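Local structure of vacuolar aminopeptidase 1 (4R8F) at residues S87-L92 against L262-A267. The protein removes amino acids, preferably neutral or hydrophobic ones, from the N-termini of peptides as a zinc-dependent vacuolar enzyme, and is the major cargo of the cytoplasm-to-vacuole targeting pathway. Numbering follows the deposited sequence.
Sequences SHVDAL and LCSFAA
Ser87 turns its CB toward helix 258-276, and chi1 of -168° sets OG opposite its backbone N, while Ser264, chi1 -65°, keeps OG beside its backbone N and anti to its carbonyl carbon. The two rotations leave Ser87 OG and Ser264 OG 3.1 Å apart, with the CA atoms of the two serines 5.7 Å from each other. Both hydroxyls have firmer partners: Ser87 OG hydrogen-bonds to Asp260 OD2, in the first turn of helix 258-276, and to Ala340 O at the end of the neighbouring strand 336-340; Ser264 OG bonds to Asp260 O, one turn back in its own helix. Ser264 OG also lies 2.8 Å from His88 O. Carbon contacts flank this polar spot. Val89 CG1 packs over the hydroxymethyl group, 3.5 Å from Ser264 OG and 3.8 Å from Ser264 CB, and one residue earlier in the helix, Cys263 CB touches Ser87 OG at 3.7 Å. In the M18 catalytic domain this is where a helix packs against the end of a central strand of the mixed sheet: strand 83-88 runs between 286-292 and 336-340, and Leu291 of the former touches Ser87, Val89 and Ser264 alike. His88, which follows Ser87 at the end of the strand, directs its CB away from the helix, and its imidazole is a ligand of the first zinc site, NE2 hydrogen-bonding to Asp341 OD1, with the Glu295 side chain close by. Two weak bonds from ND1, to Asp90 O at 3.3 Å in the ring plane and to Asp90 OD1 at 3.1 Å, with a bent N-H...O angle of 132°, probably restrict the rotation of the ring. Asp90 OD2 accepts from Tyr116 OH and Glu296 N, tying the loop to a further zinc ligand.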
ATOM      1  N   SER A  87      25.842  36.050 -20.358  1.00 24.71           N
ATOM      2  CA  SER A  87      24.426  35.710 -20.373  1.00 25.39           C
ATOM      3  C   SER A  87      24.178  34.633 -21.419  1.00 25.65           C
ATOM      4  O   SER A  87      25.089  34.266 -22.160  1.00 24.82           O
ATOM      5  CB  SER A  87      23.600  36.953 -20.693  1.00 25.74           C
ATOM      6  OG  SER A  87      22.226  36.725 -20.437  1.00 26.53           O
ATOM      7  N   HIS A  88      22.954  34.113 -21.476  1.00 26.66           N
ATOM      8  CA  HIS A  88      22.630  33.104 -22.481  1.00 27.66           C
ATOM      9  C   HIS A  88      21.467  33.533 -23.368  1.00 27.39           C
ATOM     10  O   HIS A  88      20.588  34.284 -22.945  1.00 26.67           O
ATOM     11  CB  HIS A  88      22.425  31.712 -21.856  1.00 28.81           C
ATOM     12  CG  HIS A  88      21.244  31.600 -20.940  1.00 30.81           C
ATOM     13  ND1 HIS A  88      20.020  31.119 -21.362  1.00 31.69           N
ATOM     14  CD2 HIS A  88      21.110  31.853 -19.616  1.00 31.49           C
ATOM     15  CE1 HIS A  88      19.179  31.102 -20.345  1.00 32.03           C
ATOM     16  NE2 HIS A  88      19.815  31.542 -19.274  1.00 32.64           N
ATOM     17  N   VAL A  89      21.510  33.074 -24.617  1.00 27.51           N
ATOM     18  CA  VAL A  89      20.508  33.433 -25.620  1.00 28.06           C
ATOM     19  C   VAL A  89      19.642  32.256 -26.085  1.00 28.55           C
ATOM     20  O   VAL A  89      18.655  32.472 -26.792  1.00 28.93           O
ATOM     21  CB  VAL A  89      21.140  34.126 -26.855  1.00 27.88           C
ATOM     22  CG1 VAL A  89      21.536  35.555 -26.510  1.00 27.75           C
ATOM     23  CG2 VAL A  89      22.323  33.334 -27.408  1.00 27.22           C
ATOM     24  N   ASP A  90      19.999  31.027 -25.708  1.00 29.00           N
ATOM     25  CA  ASP A  90      19.120  29.886 -25.975  1.00 29.52           C
ATOM     26  C   ASP A  90      17.918  29.955 -25.047  1.00 29.61           C
ATOM     27  O   ASP A  90      18.001  30.475 -23.933  1.00 30.72           O
ATOM     28  CB  ASP A  90      19.844  28.538 -25.827  1.00 29.48           C
ATOM     29  CG  ASP A  90      20.243  28.230 -24.395  1.00 30.01           C
ATOM     30  OD1 ASP A  90      20.734  29.150 -23.700  1.00 29.70           O
ATOM     31  OD2 ASP A  90      20.085  27.059 -23.972  1.00 30.09           O
ATOM     32  N   ALA A  91      16.797  29.446 -25.534  1.00 29.82           N
ATOM     33  CA  ALA A  91      15.554  29.424 -24.780  1.00 29.56           C
ATOM     34  C   ALA A  91      14.915  28.064 -24.948  1.00 29.04           C
ATOM     35  O   ALA A  91      15.264  27.319 -25.862  1.00 28.53           O
ATOM     36  CB  ALA A  91      14.618  30.514 -25.281  1.00 29.47           C
ATOM     37  N   LEU A  92      13.985  27.735 -24.062  1.00 29.87           N
ATOM     38  CA  LEU A  92      13.249  26.487 -24.179  1.00 30.63           C
ATOM     39  C   LEU A  92      12.416  26.512 -25.446  1.00 30.52           C
ATOM     40  O   LEU A  92      11.676  27.464 -25.676  1.00 30.77           O
ATOM     41  CB  LEU A  92      12.316  26.282 -22.989  1.00 31.24           C
ATOM     42  CG  LEU A  92      12.924  26.207 -21.591  1.00 31.99           C
ATOM     43  CD1 LEU A  92      11.869  25.675 -20.635  1.00 32.76           C
ATOM     44  CD2 LEU A  92      14.166  25.332 -21.548  1.00 32.32           C
ATOM     45  N   LEU A 262      16.063  38.365 -22.003  1.00 35.08           N
ATOM     46  CA  LEU A 262      15.830  39.601 -21.269  1.00 34.82           C
ATOM     47  C   LEU A 262      17.127  40.227 -20.752  1.00 35.04           C
ATOM     48  O   LEU A 262      17.359  41.418 -20.951  1.00 34.39           O
ATOM     49  CB  LEU A 262      14.868  39.338 -20.107  1.00 34.74           C
ATOM     50  CG  LEU A 262      14.461  40.512 -19.215  1.00 34.90           C
ATOM     51  CD1 LEU A 262      14.042  41.723 -20.028  1.00 34.96           C
ATOM     52  CD2 LEU A 262      13.334  40.081 -18.289  1.00 35.36           C
ATOM     53  N   CYS A 263      17.962  39.435 -20.081  1.00 35.49           N
ATOM     54  CA  CYS A 263      19.261  39.922 -19.606  1.00 35.90           C
ATOM     55  C   CYS A 263      20.213  40.173 -20.774  1.00 33.90           C
ATOM     56  O   CYS A 263      20.964  41.147 -20.770  1.00 33.57           O
ATOM     57  CB  CYS A 263      19.914  38.931 -18.640  1.00 38.36           C
ATOM     58  SG  CYS A 263      19.105  38.764 -17.030  1.00 43.97           S
ATOM     59  N   SER A 264      20.185  39.284 -21.761  1.00 31.65           N
ATOM     60  CA  SER A 264      21.020  39.422 -22.948  1.00 30.78           C
ATOM     61  C   SER A 264      20.765  40.747 -23.651  1.00 29.75           C
ATOM     62  O   SER A 264      21.700  41.472 -23.984  1.00 30.26           O
ATOM     63  CB  SER A 264      20.762  38.266 -23.913  1.00 30.25           C
ATOM     64  OG  SER A 264      21.166  37.044 -23.332  1.00 30.15           O
ATOM     65  N   PHE A 265      19.494  41.053 -23.873  1.00 28.34           N
ATOM     66  CA  PHE A 265      19.104  42.315 -24.485  1.00 27.80           C
ATOM     67  C   PHE A 265      19.577  43.497 -23.639  1.00 27.19           C
ATOM     68  O   PHE A 265      20.187  44.424 -24.156  1.00 26.66           O
ATOM     69  CB  PHE A 265      17.585  42.365 -24.664  1.00 27.48           C
ATOM     70  CG  PHE A 265      17.094  43.601 -25.359  1.00 27.02           C
ATOM     71  CD1 PHE A 265      17.028  43.656 -26.742  1.00 27.07           C
ATOM     72  CD2 PHE A 265      16.682  44.706 -24.626  1.00 26.89           C
ATOM     73  CE1 PHE A 265      16.569  44.796 -27.384  1.00 27.21           C
ATOM     74  CE2 PHE A 265      16.220  45.846 -25.259  1.00 26.78           C
ATOM     75  CZ  PHE A 265      16.166  45.893 -26.641  1.00 26.98           C
ATOM     76  N   ALA A 266      19.296  43.453 -22.341  1.00 27.02           N
ATOM     77  CA  ALA A 266      19.649  44.548 -21.442  1.00 26.84           C
ATOM     78  C   ALA A 266      21.156  44.797 -21.411  1.00 27.36           C
ATOM     79  O   ALA A 266      21.596  45.943 -21.461  1.00 27.55           O
ATOM     80  CB  ALA A 266      19.130  44.275 -20.044  1.00 26.47           C
ATOM     81  N   ALA A 267      21.935  43.719 -21.342  1.00 27.69           N
ATOM     82  CA  ALA A 267      23.396  43.808 -21.302  1.00 27.91           C
ATOM     83  C   ALA A 267      23.982  44.356 -22.604  1.00 28.59           C
ATOM     84  O   ALA A 267      24.895  45.182 -22.572  1.00 27.94           O
ATOM     85  CB  ALA A 267      24.002  42.448 -20.989  1.00 27.49           C
TER